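PDB 3KZW: cytosol aminopeptidase from Staphylococcus aureus subsp. aureus, which probably removes amino-terminal residues, leucine among them, from peptides as a manganese-dependent metallo-aminopeptidase assembled from six subunits. Local coordinates for residues T39-P45 and R94-L100; D146-A150 and F189-G193; G152-E156 and G193-Q198; I223-F227 and V314-E318; K231-K237 and R262-Y268. One frame throughout, in Å; residues are numbered along the deposited sequence.

Interaction 1 (T39-P45 and R94-L100); sequences TLIIGIP and RLITVGL
Thr39 to Pro45 and Arg94 to Leu100 pair as neighbouring parallel strands inside the six-stranded mixed sheet of the N-terminal domain. The register is unshifted, Thr39 facing Arg94 and Ile44 facing Gly99, and the two directions diverge by 33°, a clear twist. Leu40, Ile42 and Ile44 use both their N-H and their C=O in the ladder: Leu40 N donates to Arg94 O at 2.8 Å, and Leu40 O takes the N-H of Ile96 at 2.7 Å. The same alternation runs through Ile42 and Ile44, although the bond from Val98 N to Ile42 O is weak at 3.3 Å. The ladder closes with Leu100 N donating to Ile44 O at 2.8 Å.

On the face of Leu40 and Ile42, one methyl of Leu95 serves two neighbours: CD1 touches Ile42 CD1 at 3.6 Å and also lies near Leu40 CD2. Further along, Ile44 CG1 rests on Thr97 CG2 at 3.5 Å. On the reverse face Thr39 CG2, anti to the backbone N, meets Ile96 CD1 at 3.7 Å, while its OG1 shares a water with Arg94 NH1. That water lies in the guanidinium plane at the end of an extended chain, whose NH2 forms a salt bridge with Glu125. Leu100 CD1 closes the pair against Gly43 C at 3.6 Å.

Strand 129-133 flanks 39-45, strand 81-88 flanks 94-100, and helix 108-124 lies against the face of Ile41 and Ile96, its Ile122 touching both.

Interaction 2 (D146-A150 and F189-G193); sequences DVLMA and FIHEG
Phe189 opens the contact by setting its CB against Leu148 CB at 3.7 Å, where helix 188-208 crosses helix 144-157 at -40° with local axes 7.5 Å apart. Its ring then leads away from the other helix, keeping Leu148 CD1 obliquely beside it and Met149 CE near the ring plane, 4.3 Å from CD1 of Phe189. Next, Ile190 crosses the Leu148 side chain at a slant, its CG1 3.8 Å from Leu148 CB and its CD1 by Leu148 CD2. Its backbone takes part too, CA making a CA-H...O contact of 3.6 Å with Leu148 O. Leu148 is thus wedged between two successive residues of the facing turn.

Two places on, Glu192 extends its chain past Met149. The methionine starts with CG anti to the backbone N (chi1 -165°) and bends at its next two torsions, which swings CE back to within 3.6 Å of Glu192 OE2. That same oxygen forms a salt bridge with Lys513. Gly193 ends the segment with its CA 3.9 Å from Met149 O, and no side chain stands between the helices there.

With no hydrogen bond linking the two segments, cohesion rests on apolar contact and on backbones brought close at the glycine; the charge of Glu192 is answered from outside by Lys513.

Interaction 3 (G152-E156 and G193-Q198); sequences GIQSE and GISIGQ
Glu156 packs on Gly197, the second glycine of a GxxxG motif (Gly193 and Gly197) through which helix 188-208 comes close to helix 144-157. The local axes approach to 6.7 Å, and Gly152 faces Gly193 with their CA atoms only 3.9 Å apart. Two CA-H...O contacts fit this glycine-mediated closeness, Ile153 CA to Gly193 O and Ile194 CA to Gly152 O.

Followed outward, Glu156 puts CB over Gly197 C at 3.9 Å. CG settles 3.8 Å from Gln198 CG and also lies near Ile194 O and CG2; the bend at chi2 (-73°) then turns CD and its carboxylate against the glutamine amide, the two planes 83° apart. OE1 lies by Gln198 CG, whereas OE2 accepts a weak hydrogen bond from Gln198 NE2 at 3.3 Å. Stronger partners lie elsewhere: OE2 also takes the N-H of Ala24, and Gln198 OE1 accepts from Arg322 NH2. This buried carboxylate therefore ties the two helices to the beginning of the modelled chain.

On the other flank Ile153 slides CG1 along the glycine surface, 3.5 Å from Gly193 O. On the side of Glu156 and Ile194, Ser155 places OG between its backbone N and carbonyl carbon (chi1 71°), next to Ile194 CG1. From there the hydroxyl turns back one helical turn and donates to Gly152 O at 2.6 Å.

Interaction 4 (I223-F227 and V314-E318); sequences IVNHF and VGIIE
His226 and Glu318 cross at about a right angle, and their histidine-carboxylate hydrogen bond is the polar centre of a contact joining two helices of the catalytic domain, the end of 216-226 and 308-322. His226 CG is anti to the backbone N (chi1 177°), which sends the imidazole across to the other helix. NE2 donates to Glu318 OE1 at 2.8 Å, and the acceptor sits at the ring edge, 11° out of the imidazole plane. Relative to the carboxylate the approach differs: the donor stands above its plane, 66° out of it. Glu318, bent at its second torsion, presents OE1 in this way, while OE2 has a long, weak ion pair with Arg322.

Phe227, the first residue to leave the helix, sets one face of its ring against the histidine. His226 CD2 stands 3.6 Å above the phenyl plane, over its centre, and the nearly perpendicular rings meet in T-shaped (edge-to-face) geometry. The same phenyl ring brings CE1 to 3.3 Å from Glu318 OE1, so one oxygen touches both aromatic side chains. Farther round, CE2 of Phe227 meets Val314 CG1 obliquely at 4.1 Å. The valine's other methyl, CG2, lies 4.0 Å from Ile223 CD1 and continues the apolar part of the contact one turn back.

Leu202 of helix 188-208 touches His226, Val314 and Glu318; Val234 of strand 233-237 touches Ile223 and Phe227, and strand 328-338 reaches Ile223 and Val314 through Leu333.

Interaction 5 (K231-K237 and R262-Y268); sequences KVKVDVK and RLVTITY
Val232 pushes CG1 against Ile266 CG2, 3.4 Å away, at one end of an antiparallel pair in the catalytic-domain sheet. Beside this pair the Tyr268 ring lies oblique to Val232 CG2 and Lys231 CD, its OH hydrogen-bonded to Leu325 O. The branched side chains on this face interlock diagonally: Val234 CG1 projects not to its direct partner Ile266 but to Val264 CG1, at 3.8 Å. Torsion explains the reach, since CG1 of Val234 is anti to its backbone N (chi1 -178°). At the other end Val236 CG1 lies by Arg262 CD.

The reverse face is more polar, carrying Lys233, Asp235, Lys237, Thr265 and Thr267 beside Leu263. Thr267 OG1 nestles against Lys233 CB at 3.3 Å, and Lys237 lies alongside Leu263 with CB of the lysine 3.9 Å from CB of the leucine. Between these two pairs, a water sits beside Asp235 and Thr265, 2.8 Å from Asp235 OD2 and also close to Thr265 OG1.

Backbone bonds hold these shapes in register. Lys233-Thr267, Asp235-Thr265 and Lys237-Leu263 are the hydrogen-bonded pairs, each joined twice; Asp235 N to Thr265 O and its return bond are both almost straight at 173°.

Strand 328-338 continues the sheet beyond 262-268. Helix 216-226 packs on the face of Val234 and Val236 through Val224, helix 308-322 meets Ile266 through Ile317, and Phe247 and Tyr382 approach Leu263 and Thr265 from the other face.

Interactions 1 and 5 both join strands by backbone ladders, yet in different domains, with centres about 45 Å apart: the first is parallel and wholly buried, the second antiparallel with lysines and an aspartate at the surface. Interactions 2 and 3 hold the same two helices, share Gly193 and touch through Ile190 CG2 and Gly152 CA; the first is partly exposed and mainly apolar, the second buried, with a weak side-chain bond added. Interaction 4 is a buried helix contact centred on a histidine-carboxylate bond. It packs directly on interaction 5, Phe227 against Val232 and Ile317 against Ile266, so the sheet and its helices share one apolar layer.

Interaction 1 (T39-P45 and R94-L100)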
# COMPACT_ATOMS: atom_id res chain seq x y z
N THR A 39 9.28 59.42 2.80
CA THR A 39 9.67 58.09 2.32
C THR A 39 9.91 58.14 0.81
O THR A 39 9.16 58.76 0.07
CB THR A 39 8.60 57.03 2.68
OG1 THR A 39 8.18 57.20 4.04
CG2 THR A 39 9.15 55.62 2.50
N LEU A 40 10.97 57.46 0.37
CA LEU A 40 11.45 57.55 -1.00
C LEU A 40 11.80 56.17 -1.57
O LEU A 40 12.50 55.39 -0.92
CB LEU A 40 12.69 58.45 -1.04
CG LEU A 40 13.28 58.86 -2.38
CD1 LEU A 40 12.40 59.91 -3.03
CD2 LEU A 40 14.68 59.41 -2.17
N ILE A 41 11.31 55.88 -2.78
CA ILE A 41 11.58 54.60 -3.44
C ILE A 41 12.38 54.79 -4.73
O ILE A 41 11.96 55.52 -5.63
CB ILE A 41 10.28 53.81 -3.75
CG1 ILE A 41 9.46 53.59 -2.47
CG2 ILE A 41 10.62 52.46 -4.41
CD1 ILE A 41 8.02 53.18 -2.73
N ILE A 42 13.53 54.11 -4.82
CA ILE A 42 14.39 54.14 -6.00
C ILE A 42 14.80 52.73 -6.40
O ILE A 42 15.12 51.91 -5.55
CB ILE A 42 15.67 54.99 -5.75
CG1 ILE A 42 15.31 56.39 -5.24
CG2 ILE A 42 16.53 55.07 -7.02
CD1 ILE A 42 16.50 57.23 -4.82
N GLY A 43 14.78 52.46 -7.70
CA GLY A 43 15.29 51.20 -8.24
C GLY A 43 16.77 51.30 -8.52
O GLY A 43 17.24 52.29 -9.07
N ILE A 44 17.52 50.26 -8.14
CA ILE A 44 18.98 50.28 -8.28
C ILE A 44 19.48 49.18 -9.23
O ILE A 44 19.31 47.99 -8.95
CB ILE A 44 19.70 50.19 -6.90
CG1 ILE A 44 19.29 51.35 -5.97
CG2 ILE A 44 21.22 50.12 -7.07
CD1 ILE A 44 19.59 52.76 -6.50
N PRO A 45 20.09 49.58 -10.35
CA PRO A 45 20.68 48.66 -11.32
C PRO A 45 22.14 48.33 -10.99
O PRO A 45 22.73 48.94 -10.10
CB PRO A 45 20.60 49.44 -12.63
CG PRO A 45 20.75 50.85 -12.21
CD PRO A 45 20.17 50.98 -10.82
N ARG A 94 13.41 58.21 4.57
CA ARG A 94 13.50 56.76 4.57
C ARG A 94 13.62 56.31 3.12
O ARG A 94 12.66 56.42 2.35
CB ARG A 94 12.27 56.14 5.24
CG ARG A 94 12.35 54.62 5.40
CD ARG A 94 11.04 54.05 5.90
NE ARG A 94 11.12 52.60 6.07
CZ ARG A 94 10.13 51.83 6.51
NH1 ARG A 94 8.96 52.36 6.84
NH2 ARG A 94 10.32 50.53 6.63
N LEU A 95 14.80 55.83 2.74
CA LEU A 95 15.03 55.36 1.38
C LEU A 95 14.76 53.87 1.26
O LEU A 95 15.28 53.07 2.04
CB LEU A 95 16.46 55.68 0.94
CG LEU A 95 16.91 55.25 -0.46
CD1 LEU A 95 16.02 55.85 -1.54
CD2 LEU A 95 18.37 55.63 -0.70
N ILE A 96 13.93 53.51 0.29
CA ILE A 96 13.63 52.11 -0.02
C ILE A 96 14.17 51.76 -1.40
O ILE A 96 13.79 52.36 -2.41
CB ILE A 96 12.12 51.80 0.09
CG1 ILE A 96 11.63 52.05 1.52
CG2 ILE A 96 11.84 50.35 -0.32
CD1 ILE A 96 10.13 52.12 1.66
N THR A 97 15.07 50.78 -1.42
CA THR A 97 15.77 50.37 -2.63
C THR A 97 15.35 48.97 -3.03
O THR A 97 15.29 48.06 -2.20
CB THR A 97 17.30 50.46 -2.40
OG1 THR A 97 17.74 51.79 -2.72
CG2 THR A 97 18.07 49.46 -3.25
N VAL A 98 15.04 48.80 -4.32
CA VAL A 98 14.83 47.47 -4.90
C VAL A 98 15.80 47.25 -6.06
O VAL A 98 15.91 48.09 -6.95
CB VAL A 98 13.34 47.23 -5.31
CG1 VAL A 98 12.86 48.27 -6.32
CG2 VAL A 98 13.14 45.81 -5.84
N GLY A 99 16.52 46.13 -6.03
CA GLY A 99 17.50 45.80 -7.06
C GLY A 99 16.88 45.49 -8.40
O GLY A 99 15.81 44.88 -8.48
N LEU A 100 17.56 45.91 -9.47
CA LEU A 100 17.07 45.70 -10.83
C LEU A 100 17.98 44.76 -11.62
O LEU A 100 17.59 44.28 -12.69
CB LEU A 100 16.94 47.03 -11.57
CG LEU A 100 16.24 48.21 -10.89
CD1 LEU A 100 16.50 49.48 -11.67
CD2 LEU A 100 14.75 47.97 -10.73
O HOH W 1 8.13 55.41 6.20

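Interaction 2 (D146-A150 and F189-G193)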
# COMPACT_ATOMS: atom_id res chain seq x y z
N ASP A 146 5.76 47.66 -20.83
CA ASP A 146 6.06 46.43 -20.09
C ASP A 146 6.36 46.68 -18.61
O ASP A 146 5.96 45.90 -17.75
CB ASP A 146 7.21 45.64 -20.74
CG ASP A 146 6.85 45.11 -22.12
OD1 ASP A 146 5.69 45.27 -22.57
OD2 ASP A 146 7.74 44.51 -22.77
N VAL A 147 7.07 47.77 -18.34
CA VAL A 147 7.42 48.15 -16.96
C VAL A 147 6.18 48.59 -16.19
O VAL A 147 5.97 48.16 -15.05
CB VAL A 147 8.52 49.25 -16.93
CG1 VAL A 147 8.82 49.67 -15.50
CG2 VAL A 147 9.79 48.76 -17.60
N LEU A 148 5.36 49.43 -16.82
CA LEU A 148 4.16 49.97 -16.18
C LEU A 148 3.04 48.94 -16.07
O LEU A 148 2.22 49.01 -15.14
CB LEU A 148 3.66 51.22 -16.93
CG LEU A 148 4.61 52.43 -17.04
CD1 LEU A 148 3.97 53.51 -17.90
CD2 LEU A 148 5.00 52.98 -15.68
N MET A 149 3.00 48.00 -17.01
CA MET A 149 2.05 46.88 -16.96
C MET A 149 2.34 46.01 -15.75
O MET A 149 1.45 45.72 -14.95
CB MET A 149 2.16 46.04 -18.24
CG MET A 149 1.00 45.08 -18.48
SD MET A 149 -0.51 45.89 -19.06
CE MET A 149 0.03 46.59 -20.63
N ALA A 150 3.61 45.60 -15.61
CA ALA A 150 4.06 44.79 -14.49
C ALA A 150 3.81 45.50 -13.16
O ALA A 150 3.39 44.88 -12.19
CB ALA A 150 5.54 44.45 -14.65
N PHE A 189 -1.25 52.74 -18.66
CA PHE A 189 -0.65 51.41 -18.67
C PHE A 189 -0.63 50.75 -17.29
O PHE A 189 -0.63 49.52 -17.18
CB PHE A 189 0.77 51.45 -19.26
CG PHE A 189 0.80 51.71 -20.74
CD1 PHE A 189 0.48 50.70 -21.64
CD2 PHE A 189 1.17 52.96 -21.24
CE1 PHE A 189 0.51 50.93 -23.02
CE2 PHE A 189 1.21 53.20 -22.61
CZ PHE A 189 0.88 52.18 -23.50
N ILE A 190 -0.60 51.58 -16.24
CA ILE A 190 -0.67 51.09 -14.86
C ILE A 190 -2.11 50.70 -14.51
O ILE A 190 -2.34 49.62 -13.97
CB ILE A 190 -0.11 52.12 -13.85
CG1 ILE A 190 1.36 52.41 -14.15
CG2 ILE A 190 -0.27 51.62 -12.41
CD1 ILE A 190 1.94 53.60 -13.40
N HIS A 191 -3.06 51.57 -14.85
CA HIS A 191 -4.48 51.30 -14.61
C HIS A 191 -4.97 50.07 -15.37
O HIS A 191 -5.90 49.39 -14.93
CB HIS A 191 -5.34 52.52 -14.99
CG HIS A 191 -5.16 53.69 -14.07
ND1 HIS A 191 -4.98 53.56 -12.71
CD2 HIS A 191 -5.17 55.03 -14.32
CE1 HIS A 191 -4.87 54.76 -12.16
NE2 HIS A 191 -4.98 55.66 -13.11
N GLU A 192 -4.33 49.79 -16.51
CA GLU A 192 -4.60 48.58 -17.28
C GLU A 192 -4.10 47.34 -16.53
O GLU A 192 -4.77 46.31 -16.53
CB GLU A 192 -3.93 48.69 -18.66
CG GLU A 192 -4.26 47.54 -19.62
CD GLU A 192 -3.78 47.79 -21.04
OE1 GLU A 192 -3.80 48.96 -21.49
OE2 GLU A 192 -3.41 46.81 -21.71
N GLY A 193 -2.94 47.46 -15.90
CA GLY A 193 -2.36 46.38 -15.11
C GLY A 193 -3.16 46.09 -13.85
O GLY A 193 -3.33 44.93 -13.47

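Interaction 3 (G152-E156 and G193-Q198)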
# COMPACT_ATOMS: atom_id res chain seq x y z
N GLY A 152 1.46 47.73 -12.53
CA GLY A 152 0.02 47.69 -12.29
C GLY A 152 -0.49 46.35 -11.79
O GLY A 152 -1.27 46.30 -10.83
N ILE A 153 -0.06 45.27 -12.43
CA ILE A 153 -0.49 43.91 -12.07
C ILE A 153 -0.03 43.55 -10.65
O ILE A 153 -0.85 43.13 -9.82
CB ILE A 153 0.02 42.84 -13.08
CG1 ILE A 153 -0.56 43.09 -14.47
CG2 ILE A 153 -0.35 41.43 -12.61
CD1 ILE A 153 0.15 42.36 -15.60
N GLN A 154 1.26 43.74 -10.38
CA GLN A 154 1.85 43.35 -9.10
C GLN A 154 1.34 44.17 -7.91
O GLN A 154 1.39 43.71 -6.78
CB GLN A 154 3.38 43.39 -9.16
CG GLN A 154 4.01 42.41 -10.15
CD GLN A 154 3.69 40.96 -9.85
OE1 GLN A 154 2.57 40.50 -10.09
NE2 GLN A 154 4.67 40.23 -9.35
N SER A 155 0.86 45.38 -8.18
CA SER A 155 0.30 46.23 -7.13
C SER A 155 -0.95 45.60 -6.51
O SER A 155 -1.32 45.93 -5.38
CB SER A 155 -0.02 47.63 -7.67
OG SER A 155 -1.12 47.61 -8.55
N GLU A 156 -1.58 44.70 -7.25
CA GLU A 156 -2.76 43.98 -6.78
C GLU A 156 -2.47 42.50 -6.53
O GLU A 156 -2.87 41.95 -5.50
CB GLU A 156 -3.92 44.12 -7.77
CG GLU A 156 -4.48 45.54 -7.90
CD GLU A 156 -5.30 45.98 -6.69
OE1 GLU A 156 -5.75 45.12 -5.91
OE2 GLU A 156 -5.49 47.21 -6.53
N GLY A 193 -2.94 47.46 -15.90
CA GLY A 193 -2.36 46.38 -15.11
C GLY A 193 -3.16 46.09 -13.85
O GLY A 193 -3.33 44.93 -13.47
N ILE A 194 -3.65 47.15 -13.21
CA ILE A 194 -4.45 47.05 -11.99
C ILE A 194 -5.72 46.24 -12.22
O ILE A 194 -6.06 45.36 -11.42
CB ILE A 194 -4.78 48.45 -11.41
CG1 ILE A 194 -3.52 49.11 -10.85
CG2 ILE A 194 -5.86 48.35 -10.32
CD1 ILE A 194 -3.66 50.60 -10.59
N SER A 195 -6.42 46.53 -13.32
CA SER A 195 -7.67 45.85 -13.65
C SER A 195 -7.45 44.38 -13.98
O SER A 195 -8.32 43.54 -13.70
CB SER A 195 -8.41 46.57 -14.78
OG SER A 195 -7.61 46.64 -15.95
N ILE A 196 -6.30 44.06 -14.56
CA ILE A 196 -5.91 42.67 -14.82
C ILE A 196 -5.61 41.96 -13.49
O ILE A 196 -6.08 40.84 -13.26
CB ILE A 196 -4.70 42.57 -15.80
CG1 ILE A 196 -5.12 42.98 -17.21
CG2 ILE A 196 -4.12 41.15 -15.81
CD1 ILE A 196 -3.98 43.15 -18.19
N GLY A 197 -4.84 42.63 -12.64
CA GLY A 197 -4.49 42.11 -11.32
C GLY A 197 -5.70 41.86 -10.44
O GLY A 197 -5.77 40.85 -9.73
N GLN A 198 -6.67 42.78 -10.49
CA GLN A 198 -7.92 42.63 -9.74
C GLN A 198 -8.81 41.52 -10.29
O GLN A 198 -9.59 40.92 -9.55
CB GLN A 198 -8.69 43.96 -9.71
CG GLN A 198 -8.12 44.96 -8.72
CD GLN A 198 -8.94 46.24 -8.64
OE1 GLN A 198 -9.93 46.41 -9.35
NE2 GLN A 198 -8.52 47.14 -7.75

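Interaction 4 (I223-F227 and V314-E318)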
# COMPACT_ATOMS: atom_id res chain seq x y z
N ILE A 223 -21.78 35.19 -9.35
CA ILE A 223 -21.44 35.64 -10.70
C ILE A 223 -22.51 36.59 -11.25
O ILE A 223 -22.18 37.62 -11.84
CB ILE A 223 -21.20 34.44 -11.66
CG1 ILE A 223 -19.96 33.65 -11.22
CG2 ILE A 223 -21.02 34.91 -13.10
CD1 ILE A 223 -19.90 32.23 -11.75
N VAL A 224 -23.78 36.26 -11.02
CA VAL A 224 -24.90 37.12 -11.40
C VAL A 224 -24.78 38.49 -10.74
O VAL A 224 -24.84 39.52 -11.42
CB VAL A 224 -26.27 36.48 -11.04
CG1 VAL A 224 -27.42 37.47 -11.22
CG2 VAL A 224 -26.52 35.24 -11.87
N ASN A 225 -24.59 38.50 -9.42
CA ASN A 225 -24.49 39.74 -8.65
C ASN A 225 -23.28 40.60 -9.02
O ASN A 225 -23.35 41.83 -8.99
CB ASN A 225 -24.50 39.46 -7.15
CG ASN A 225 -25.85 38.96 -6.65
OD1 ASN A 225 -26.90 39.29 -7.21
ND2 ASN A 225 -25.83 38.16 -5.59
N HIS A 226 -22.18 39.94 -9.38
CA HIS A 226 -20.95 40.64 -9.75
C HIS A 226 -21.10 41.40 -11.07
O HIS A 226 -20.66 42.55 -11.17
CB HIS A 226 -19.77 39.67 -9.83
CG HIS A 226 -18.50 40.31 -10.29
ND1 HIS A 226 -17.71 41.07 -9.46
CD2 HIS A 226 -17.90 40.33 -11.50
CE1 HIS A 226 -16.66 41.52 -10.13
NE2 HIS A 226 -16.76 41.08 -11.37
N PHE A 227 -21.71 40.76 -12.06
CA PHE A 227 -21.88 41.36 -13.39
C PHE A 227 -23.21 42.10 -13.56
O PHE A 227 -23.56 42.50 -14.67
CB PHE A 227 -21.74 40.30 -14.48
CG PHE A 227 -20.34 39.77 -14.64
CD1 PHE A 227 -19.31 40.61 -15.06
CD2 PHE A 227 -20.06 38.43 -14.40
CE1 PHE A 227 -18.02 40.12 -15.22
CE2 PHE A 227 -18.77 37.93 -14.56
CZ PHE A 227 -17.75 38.78 -14.98
N VAL A 314 -14.04 33.32 -15.42
CA VAL A 314 -14.70 34.52 -14.89
C VAL A 314 -13.71 35.68 -14.84
O VAL A 314 -14.06 36.81 -15.21
CB VAL A 314 -15.33 34.26 -13.49
CG1 VAL A 314 -15.90 35.55 -12.90
CG2 VAL A 314 -16.43 33.21 -13.58
N GLY A 315 -12.49 35.41 -14.39
CA GLY A 315 -11.43 36.41 -14.33
C GLY A 315 -11.06 36.98 -15.69
O GLY A 315 -10.90 38.19 -15.84
N ILE A 316 -10.93 36.09 -16.68
CA ILE A 316 -10.61 36.48 -18.06
C ILE A 316 -11.68 37.40 -18.65
O ILE A 316 -11.37 38.43 -19.24
CB ILE A 316 -10.37 35.25 -18.98
CG1 ILE A 316 -9.10 34.51 -18.56
CG2 ILE A 316 -10.27 35.66 -20.43
CD1 ILE A 316 -9.02 33.07 -19.05
N ILE A 317 -12.95 37.03 -18.46
CA ILE A 317 -14.07 37.83 -18.94
C ILE A 317 -14.16 39.17 -18.19
O ILE A 317 -14.45 40.21 -18.80
CB ILE A 317 -15.41 37.04 -18.87
CG1 ILE A 317 -15.35 35.83 -19.82
CG2 ILE A 317 -16.60 37.93 -19.22
CD1 ILE A 317 -16.40 34.77 -19.56
N GLU A 318 -13.88 39.14 -16.89
CA GLU A 318 -13.84 40.35 -16.07
C GLU A 318 -12.79 41.33 -16.59
O GLU A 318 -13.05 42.54 -16.66
CB GLU A 318 -13.56 39.99 -14.60
CG GLU A 318 -13.25 41.17 -13.67
CD GLU A 318 -14.47 42.04 -13.34
OE1 GLU A 318 -15.58 41.74 -13.80
OE2 GLU A 318 -14.30 43.03 -12.60

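Interaction 5 (K231-K237 and R262-Y268)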
# COMPACT_ATOMS: atom_id res chain seq x y z
N LYS A 231 -21.77 45.44 -18.63
CA LYS A 231 -22.10 45.08 -20.01
C LYS A 231 -22.23 43.56 -20.18
O LYS A 231 -22.75 43.09 -21.19
CB LYS A 231 -21.00 45.62 -20.93
CG LYS A 231 -21.45 45.89 -22.36
CD LYS A 231 -20.28 46.36 -23.22
CE LYS A 231 -20.73 46.88 -24.58
NZ LYS A 231 -21.31 45.82 -25.45
N VAL A 232 -21.77 42.82 -19.17
CA VAL A 232 -21.74 41.35 -19.21
C VAL A 232 -23.07 40.73 -18.77
O VAL A 232 -23.56 40.99 -17.67
CB VAL A 232 -20.59 40.80 -18.33
CG1 VAL A 232 -20.59 39.28 -18.34
CG2 VAL A 232 -19.25 41.32 -18.80
N LYS A 233 -23.64 39.90 -19.65
CA LYS A 233 -24.89 39.20 -19.37
C LYS A 233 -24.62 37.82 -18.78
O LYS A 233 -23.70 37.13 -19.21
CB LYS A 233 -25.74 39.06 -20.65
CG LYS A 233 -26.02 40.37 -21.38
CD LYS A 233 -27.11 41.20 -20.69
CE LYS A 233 -27.20 42.61 -21.27
NZ LYS A 233 -26.04 43.46 -20.87
N VAL A 234 -25.42 37.43 -17.80
CA VAL A 234 -25.27 36.13 -17.14
C VAL A 234 -26.60 35.37 -17.13
O VAL A 234 -27.62 35.91 -16.68
CB VAL A 234 -24.72 36.26 -15.69
CG1 VAL A 234 -24.52 34.89 -15.06
CG2 VAL A 234 -23.42 37.05 -15.68
N ASP A 235 -26.57 34.14 -17.63
CA ASP A 235 -27.73 33.25 -17.58
C ASP A 235 -27.40 32.02 -16.74
O ASP A 235 -26.37 31.38 -16.93
CB ASP A 235 -28.16 32.82 -18.98
CG ASP A 235 -29.39 31.92 -18.98
OD1 ASP A 235 -30.51 32.44 -18.76
OD2 ASP A 235 -29.23 30.69 -19.19
N VAL A 236 -28.29 31.70 -15.80
CA VAL A 236 -28.11 30.55 -14.92
C VAL A 236 -29.17 29.48 -15.20
O VAL A 236 -30.37 29.76 -15.20
CB VAL A 236 -28.13 30.94 -13.42
CG1 VAL A 236 -28.08 29.71 -12.52
CG2 VAL A 236 -26.96 31.86 -13.10
N LYS A 237 -28.69 28.27 -15.44
CA LYS A 237 -29.54 27.12 -15.72
C LYS A 237 -29.62 26.25 -14.47
O LYS A 237 -28.63 25.60 -14.10
CB LYS A 237 -28.95 26.35 -16.90
CG LYS A 237 -29.95 25.65 -17.78
CD LYS A 237 -29.39 25.44 -19.19
CE LYS A 237 -29.50 26.70 -20.03
NZ LYS A 237 -29.07 26.45 -21.42
N ARG A 262 -25.21 23.39 -11.54
CA ARG A 262 -25.67 24.57 -12.27
C ARG A 262 -24.87 24.71 -13.55
O ARG A 262 -23.71 24.29 -13.61
CB ARG A 262 -25.51 25.84 -11.43
CG ARG A 262 -26.35 25.91 -10.16
CD ARG A 262 -27.81 26.18 -10.46
NE ARG A 262 -28.58 26.45 -9.25
CZ ARG A 262 -29.16 25.53 -8.49
NH1 ARG A 262 -29.07 24.24 -8.81
NH2 ARG A 262 -29.84 25.88 -7.41
N LEU A 263 -25.49 25.30 -14.58
CA LEU A 263 -24.76 25.72 -15.77
C LEU A 263 -24.85 27.23 -15.91
O LEU A 263 -25.95 27.79 -15.97
CB LEU A 263 -25.28 25.04 -17.03
CG LEU A 263 -24.41 25.26 -18.28
CD1 LEU A 263 -23.37 24.16 -18.42
CD2 LEU A 263 -25.26 25.33 -19.52
N VAL A 264 -23.70 27.89 -15.95
CA VAL A 264 -23.63 29.35 -16.04
C VAL A 264 -23.14 29.77 -17.42
O VAL A 264 -22.05 29.37 -17.85
CB VAL A 264 -22.72 29.95 -14.93
CG1 VAL A 264 -22.76 31.47 -14.97
CG2 VAL A 264 -23.15 29.44 -13.56
N THR A 265 -23.95 30.57 -18.10
CA THR A 265 -23.58 31.13 -19.40
C THR A 265 -23.28 32.62 -19.24
O THR A 265 -24.10 33.38 -18.71
CB THR A 265 -24.69 30.93 -20.46
OG1 THR A 265 -25.14 29.57 -20.43
CG2 THR A 265 -24.18 31.25 -21.85
N ILE A 266 -22.09 33.02 -19.68
CA ILE A 266 -21.64 34.40 -19.58
C ILE A 266 -21.34 34.94 -20.98
O ILE A 266 -20.47 34.43 -21.67
CB ILE A 266 -20.36 34.51 -18.71
CG1 ILE A 266 -20.61 33.94 -17.31
CG2 ILE A 266 -19.89 35.95 -18.61
CD1 ILE A 266 -19.35 33.63 -16.53
N THR A 267 -22.07 35.98 -21.39
CA THR A 267 -21.84 36.58 -22.71
C THR A 267 -21.31 38.01 -22.60
O THR A 267 -21.80 38.81 -21.81
CB THR A 267 -23.10 36.55 -23.61
OG1 THR A 267 -24.19 37.16 -22.92
CG2 THR A 267 -23.47 35.13 -23.98
N TYR A 268 -20.29 38.31 -23.40
CA TYR A 268 -19.75 39.65 -23.52
C TYR A 268 -19.57 39.99 -24.99
O TYR A 268 -18.78 39.35 -25.69
CB TYR A 268 -18.42 39.77 -22.76
CG TYR A 268 -17.60 40.99 -23.11
CD1 TYR A 268 -17.97 42.26 -22.66
CD2 TYR A 268 -16.46 40.89 -23.90
CE1 TYR A 268 -17.22 43.39 -22.98
CE2 TYR A 268 -15.70 42.01 -24.23
CZ TYR A 268 -16.09 43.25 -23.77
OH TYR A 268 -15.34 44.36 -24.09
O HOH W 2 -27.16 28.93 -18.73